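Local coordinates for protein BtGH115A (Bacteroides thetaiotaomicron, PDB 5BY3) that acts as a family GH115 4-O-methyl-alpha-glucuronidase with specificity for decorated arabinogalactans, at residues W132-E144 and P548-K560. Residues are numbered along the deposited sequence; the frame is centred on the assembly and turned at random.
Sequences WEWWADVTPEKKE and PAGRQSAYFELVK
Thr139 and Arg551 meet where the loop between helix 113-126 of the N-terminal mixed-sheet region and strand 145-148, with Val138 at the centre of an inverse gamma turn, runs along the N-terminal end of helix 552-580, beyond the TIM barrel in sequence. Two direct hydrogen bonds join the segments. Thr139 OG1 donates in the carbonyl plane to a lone pair of Gly550 O, 2.8 Å away; OG1 stands beside the backbone N of Thr139 (chi1 -41°), which turns it to that oxygen. Arg551, the N-cap residue, bends at chi2 and chi3 and brings NH1 to 2.5 Å from Thr139 O, the N-H...O angle being only 138°. A water adds a bridge, donating to Asp137 O and Gly550 O and accepting from Ala554 N in the first turn.

Apolar contacts line the same side of the helix. Val138 splits its branches: CG1 covers one face of the Arg551 guanidinium, offset toward the rim, while CG2 rests on Ala554 CB at 3.8 Å. Ala136 CB packs against Leu558 CD2 at 3.9 Å. Were Arg551 an alanine, Thr139 O would probably lose its donor and Val138 CG1 the guanidinium it packs on.

Acidic groups meet deeper in the interface. The carboxylates of Asp137 and Glu557, both buried, stand nearly perpendicular, their planes 86° apart. Lysines probably offset this charge: Lys610 forms a salt bridge with Asp137 OD1 and Lys438 with Glu557 OE1, Lys438 also bonding to Trp135 O. Between the two carboxylates, Asp137 OD2 lies 2.6 Å from Glu557 OE2, close enough that one acid probably retains a proton.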
loop_
_atom_site.group_PDB
_atom_site.type_symbol
_atom_site.label_atom_id
_atom_site.label_comp_id
_atom_site.label_asym_id
_atom_site.label_seq_id
_atom_site.Cartn_x
_atom_site.Cartn_y
_atom_site.Cartn_z
ATOM N N TRP A 132 8.996 1.913 13.220
ATOM C CA TRP A 132 9.143 3.328 12.932
ATOM C C TRP A 132 9.931 4.118 14.008
ATOM O O TRP A 132 9.923 5.367 14.010
ATOM C CB TRP A 132 7.766 3.915 12.728
ATOM C CG TRP A 132 6.948 3.094 11.800
ATOM C CD1 TRP A 132 6.087 2.117 12.131
ATOM C CD2 TRP A 132 6.964 3.156 10.378
ATOM N NE1 TRP A 132 5.535 1.561 10.994
ATOM C CE2 TRP A 132 6.069 2.183 9.906
ATOM C CE3 TRP A 132 7.659 3.944 9.457
ATOM C CZ2 TRP A 132 5.824 1.988 8.562
ATOM C CZ3 TRP A 132 7.424 3.759 8.114
ATOM C CH2 TRP A 132 6.509 2.786 7.672
ATOM N N GLU A 133 10.566 3.369 14.918
ATOM C CA GLU A 133 11.603 3.832 15.843
ATOM C C GLU A 133 12.384 5.021 15.278
ATOM O O GLU A 133 12.437 6.104 15.871
ATOM C CB GLU A 133 12.536 2.640 16.114
ATOM C CG GLU A 133 13.855 2.915 16.823
ATOM C CD GLU A 133 15.036 3.052 15.890
ATOM O OE1 GLU A 133 15.235 2.196 14.993
ATOM O OE2 GLU A 133 15.794 4.029 16.084
ATOM N N TRP A 134 12.976 4.819 14.115
ATOM C CA TRP A 134 13.690 5.872 13.441
ATOM C C TRP A 134 12.803 6.618 12.445
ATOM O O TRP A 134 12.876 7.858 12.390
ATOM C CB TRP A 134 14.925 5.318 12.744
ATOM C CG TRP A 134 15.870 6.429 12.324
ATOM C CD1 TRP A 134 16.787 7.095 13.116
ATOM C CD2 TRP A 134 15.985 6.994 11.010
ATOM N NE1 TRP A 134 17.451 8.034 12.362
ATOM C CE2 TRP A 134 16.982 8.003 11.075
ATOM C CE3 TRP A 134 15.357 6.730 9.785
ATOM C CZ2 TRP A 134 17.359 8.755 9.966
ATOM C CZ3 TRP A 134 15.723 7.481 8.673
ATOM C CH2 TRP A 134 16.720 8.495 8.773
ATOM N N TRP A 135 11.982 5.869 11.688
ATOM C CA TRP A 135 11.304 6.388 10.497
ATOM C C TRP A 135 10.076 7.273 10.799
ATOM O O TRP A 135 9.631 8.080 9.951
ATOM C CB TRP A 135 10.960 5.254 9.518
ATOM C CG TRP A 135 12.121 4.887 8.577
ATOM C CD1 TRP A 135 13.086 3.895 8.767
ATOM C CD2 TRP A 135 12.451 5.526 7.339
ATOM N NE1 TRP A 135 13.961 3.890 7.710
ATOM C CE2 TRP A 135 13.594 4.871 6.819
ATOM C CE3 TRP A 135 11.884 6.592 6.605
ATOM C CZ2 TRP A 135 14.187 5.257 5.622
ATOM C CZ3 TRP A 135 12.461 6.966 5.409
ATOM C CH2 TRP A 135 13.625 6.308 4.933
ATOM N N ALA A 136 9.535 7.131 12.001
ATOM C CA ALA A 136 8.580 8.115 12.475
ATOM C C ALA A 136 8.893 8.560 13.901
ATOM O O ALA A 136 8.028 9.051 14.600
ATOM C CB ALA A 136 7.154 7.608 12.345
ATOM N N ASP A 137 10.139 8.357 14.324
ATOM C CA ASP A 137 10.633 8.860 15.619
ATOM C C ASP A 137 9.857 8.304 16.775
ATOM O O ASP A 137 9.650 9.010 17.765
ATOM C CB ASP A 137 10.600 10.398 15.690
ATOM C CG ASP A 137 11.271 11.031 14.513
ATOM O OD1 ASP A 137 12.524 11.046 14.477
ATOM O OD2 ASP A 137 10.549 11.477 13.599
ATOM N N VAL A 138 9.433 7.046 16.661
ATOM C CA VAL A 138 8.674 6.399 17.721
ATOM C C VAL A 138 9.663 5.892 18.791
ATOM O O VAL A 138 9.982 4.692 18.880
ATOM C CB VAL A 138 7.763 5.330 17.118
ATOM C CG1 VAL A 138 6.979 4.595 18.185
ATOM C CG2 VAL A 138 6.806 5.977 16.105
ATOM N N THR A 139 10.155 6.823 19.609
ATOM C CA THR A 139 11.209 6.512 20.572
ATOM C C THR A 139 10.880 5.307 21.467
ATOM O O THR A 139 9.899 5.340 22.193
ATOM C CB THR A 139 11.558 7.724 21.441
ATOM O OG1 THR A 139 11.578 8.923 20.631
ATOM C CG2 THR A 139 12.946 7.518 22.116
ATOM N N PRO A 140 11.699 4.224 21.415
ATOM C CA PRO A 140 11.335 3.071 22.307
ATOM C C PRO A 140 11.417 3.481 23.751
ATOM O O PRO A 140 12.187 4.379 24.113
ATOM C CB PRO A 140 12.386 1.983 22.009
ATOM C CG PRO A 140 13.117 2.477 20.776
ATOM C CD PRO A 140 12.934 3.978 20.637
ATOM N N GLU A 141 10.599 2.842 24.561
ATOM C CA GLU A 141 10.573 3.119 25.973
ATOM C C GLU A 141 11.738 2.339 26.562
ATOM O O GLU A 141 12.174 1.338 25.980
ATOM C CB GLU A 141 9.234 2.676 26.566
ATOM C CG GLU A 141 8.095 3.609 26.201
ATOM C CD GLU A 141 6.862 3.389 27.047
ATOM O OE1 GLU A 141 5.801 3.059 26.457
ATOM O OE2 GLU A 141 6.955 3.543 28.292
ATOM N N LYS A 142 12.247 2.799 27.697
ATOM C CA LYS A 142 13.276 2.050 28.386
ATOM C C LYS A 142 12.603 1.037 29.285
ATOM O O LYS A 142 11.482 1.251 29.732
ATOM C CB LYS A 142 14.190 2.965 29.177
ATOM C CG LYS A 142 15.063 3.852 28.297
ATOM C CD LYS A 142 15.156 5.251 28.886
ATOM C CE LYS A 142 16.284 5.367 29.889
ATOM N NZ LYS A 142 17.471 5.825 29.123
ATOM N N LYS A 143 13.280 -0.078 29.519
ATOM C CA LYS A 143 12.769 -1.072 30.441
ATOM C C LYS A 143 13.731 -1.368 31.548
ATOM O O LYS A 143 14.948 -1.326 31.364
ATOM C CB LYS A 143 12.396 -2.352 29.704
ATOM C CG LYS A 143 10.963 -2.317 29.220
ATOM C CD LYS A 143 10.808 -3.034 27.908
ATOM C CE LYS A 143 10.721 -4.518 28.098
ATOM N NZ LYS A 143 9.487 -4.783 27.342
ATOM N N GLU A 144 13.177 -1.663 32.706
ATOM C CA GLU A 144 13.970 -2.084 33.839
ATOM C C GLU A 144 14.476 -3.505 33.720
ATOM O O GLU A 144 15.646 -3.740 33.992
ATOM C CB GLU A 144 13.193 -1.901 35.135
ATOM C CG GLU A 144 13.655 -0.681 35.905
ATOM C CD GLU A 144 15.137 -0.738 36.315
ATOM O OE1 GLU A 144 15.580 -1.776 36.878
ATOM O OE2 GLU A 144 15.855 0.267 36.070
ATOM N N PRO A 548 2.992 11.211 25.387
ATOM C CA PRO A 548 4.265 11.066 26.153
ATOM C C PRO A 548 5.433 11.865 25.554
ATOM O O PRO A 548 5.437 12.140 24.358
ATOM C CB PRO A 548 4.548 9.544 26.114
ATOM C CG PRO A 548 3.236 8.902 25.787
ATOM C CD PRO A 548 2.472 9.896 24.940
ATOM N N ALA A 549 6.398 12.255 26.384
ATOM C CA ALA A 549 7.455 13.208 25.965
ATOM C C ALA A 549 8.311 12.743 24.763
ATOM O O ALA A 549 8.629 13.547 23.845
ATOM C CB ALA A 549 8.344 13.575 27.151
ATOM N N GLY A 550 8.667 11.455 24.767
ATOM C CA GLY A 550 9.407 10.866 23.657
ATOM C C GLY A 550 8.614 10.634 22.363
ATOM O O GLY A 550 9.173 10.152 21.384
ATOM N N ARG A 551 7.323 10.985 22.347
ATOM C CA ARG A 551 6.457 10.682 21.209
ATOM C C ARG A 551 5.697 11.845 20.511
ATOM O O ARG A 551 4.726 11.611 19.794
ATOM C CB ARG A 551 5.651 9.381 21.464
ATOM C CG ARG A 551 6.302 8.229 20.694
ATOM C CD ARG A 551 7.040 7.173 21.511
ATOM N NE ARG A 551 6.155 6.023 21.487
ATOM C CZ ARG A 551 6.396 4.814 21.942
ATOM N NH1 ARG A 551 7.558 4.493 22.494
ATOM N NH2 ARG A 551 5.431 3.913 21.828
ATOM N N GLN A 552 6.185 13.081 20.691
ATOM C CA GLN A 552 5.514 14.302 20.201
ATOM C C GLN A 552 5.724 14.487 18.723
ATOM O O GLN A 552 4.819 14.936 18.008
ATOM C CB GLN A 552 5.996 15.580 20.928
ATOM C CG GLN A 552 5.633 15.691 22.409
ATOM C CD GLN A 552 4.166 16.035 22.653
ATOM O OE1 GLN A 552 3.480 16.650 21.794
ATOM N NE2 GLN A 552 3.665 15.628 23.836
ATOM N N SER A 553 6.928 14.174 18.264
ATOM C CA SER A 553 7.201 14.141 16.830
ATOM C C SER A 553 6.386 13.051 16.093
ATOM O O SER A 553 5.809 13.321 15.054
ATOM C CB SER A 553 8.704 13.998 16.583
ATOM O OG SER A 553 9.409 15.109 17.129
ATOM N N ALA A 554 6.294 11.847 16.644
ATOM C CA ALA A 554 5.473 10.804 16.024
ATOM C C ALA A 554 4.030 11.258 15.956
ATOM O O ALA A 554 3.288 10.962 14.990
ATOM C CB ALA A 554 5.574 9.494 16.789
ATOM N N TYR A 555 3.623 12.015 16.959
ATOM C CA TYR A 555 2.254 12.492 16.928
ATOM C C TYR A 555 2.066 13.492 15.774
ATOM O O TYR A 555 1.066 13.435 15.071
ATOM C CB TYR A 555 1.845 13.085 18.278
ATOM C CG TYR A 555 0.373 13.427 18.374
ATOM C CD1 TYR A 555 -0.602 12.417 18.479
ATOM C CD2 TYR A 555 -0.046 14.749 18.345
ATOM C CE1 TYR A 555 -1.953 12.730 18.568
ATOM C CE2 TYR A 555 -1.389 15.070 18.448
ATOM C CZ TYR A 555 -2.328 14.071 18.548
ATOM O OH TYR A 555 -3.637 14.413 18.641
ATOM N N PHE A 556 3.022 14.377 15.549
ATOM C CA PHE A 556 2.797 15.354 14.503
ATOM C C PHE A 556 2.780 14.630 13.148
ATOM O O PHE A 556 1.904 14.850 12.314
ATOM C CB PHE A 556 3.824 16.504 14.532
ATOM C CG PHE A 556 3.461 17.643 13.610
ATOM C CD1 PHE A 556 2.663 18.697 14.060
ATOM C CD2 PHE A 556 3.882 17.642 12.265
ATOM C CE1 PHE A 556 2.290 19.728 13.185
ATOM C CE2 PHE A 556 3.531 18.667 11.396
ATOM C CZ PHE A 556 2.741 19.719 11.855
ATOM N N GLU A 557 3.752 13.748 12.988
ATOM C CA GLU A 557 3.937 12.917 11.804
ATOM C C GLU A 557 2.774 11.995 11.465
ATOM O O GLU A 557 2.349 11.971 10.311
ATOM C CB GLU A 557 5.230 12.107 11.944
ATOM C CG GLU A 557 6.454 12.959 11.731
ATOM C CD GLU A 557 7.711 12.272 12.154
ATOM O OE1 GLU A 557 7.993 11.174 11.632
ATOM O OE2 GLU A 557 8.434 12.858 12.994
ATOM N N LEU A 558 2.237 11.304 12.472
ATOM C CA LEU A 558 1.265 10.223 12.250
ATOM C C LEU A 558 -0.197 10.601 12.467
ATOM O O LEU A 558 -1.083 9.994 11.879
ATOM C CB LEU A 558 1.641 9.015 13.106
ATOM C CG LEU A 558 3.106 8.522 12.906
ATOM C CD1 LEU A 558 3.526 7.583 14.013
ATOM C CD2 LEU A 558 3.337 7.847 11.574
ATOM N N VAL A 559 -0.458 11.599 13.298
ATOM C CA VAL A 559 -1.827 12.035 13.578
ATOM C C VAL A 559 -2.048 13.493 13.183
ATOM O O VAL A 559 -2.889 13.772 12.347
ATOM C CB VAL A 559 -2.241 11.768 15.064
ATOM C CG1 VAL A 559 -3.691 12.105 15.296
ATOM C CG2 VAL A 559 -2.069 10.309 15.423
ATOM N N LYS A 560 -1.287 14.414 13.763
ATOM C CA LYS A 560 -1.600 15.842 13.657
ATOM C C LYS A 560 -1.425 16.365 12.226
ATOM O O LYS A 560 -2.347 16.969 11.695
ATOM C CB LYS A 560 -0.799 16.661 14.686
ATOM C CG LYS A 560 -1.317 18.070 14.941
ATOM C CD LYS A 560 -0.776 18.637 16.244
ATOM C CE LYS A 560 -1.398 19.985 16.576
ATOM N NZ LYS A 560 -0.576 21.103 16.045
HETATM O O HOH W 1 8.363 11.340 18.492
#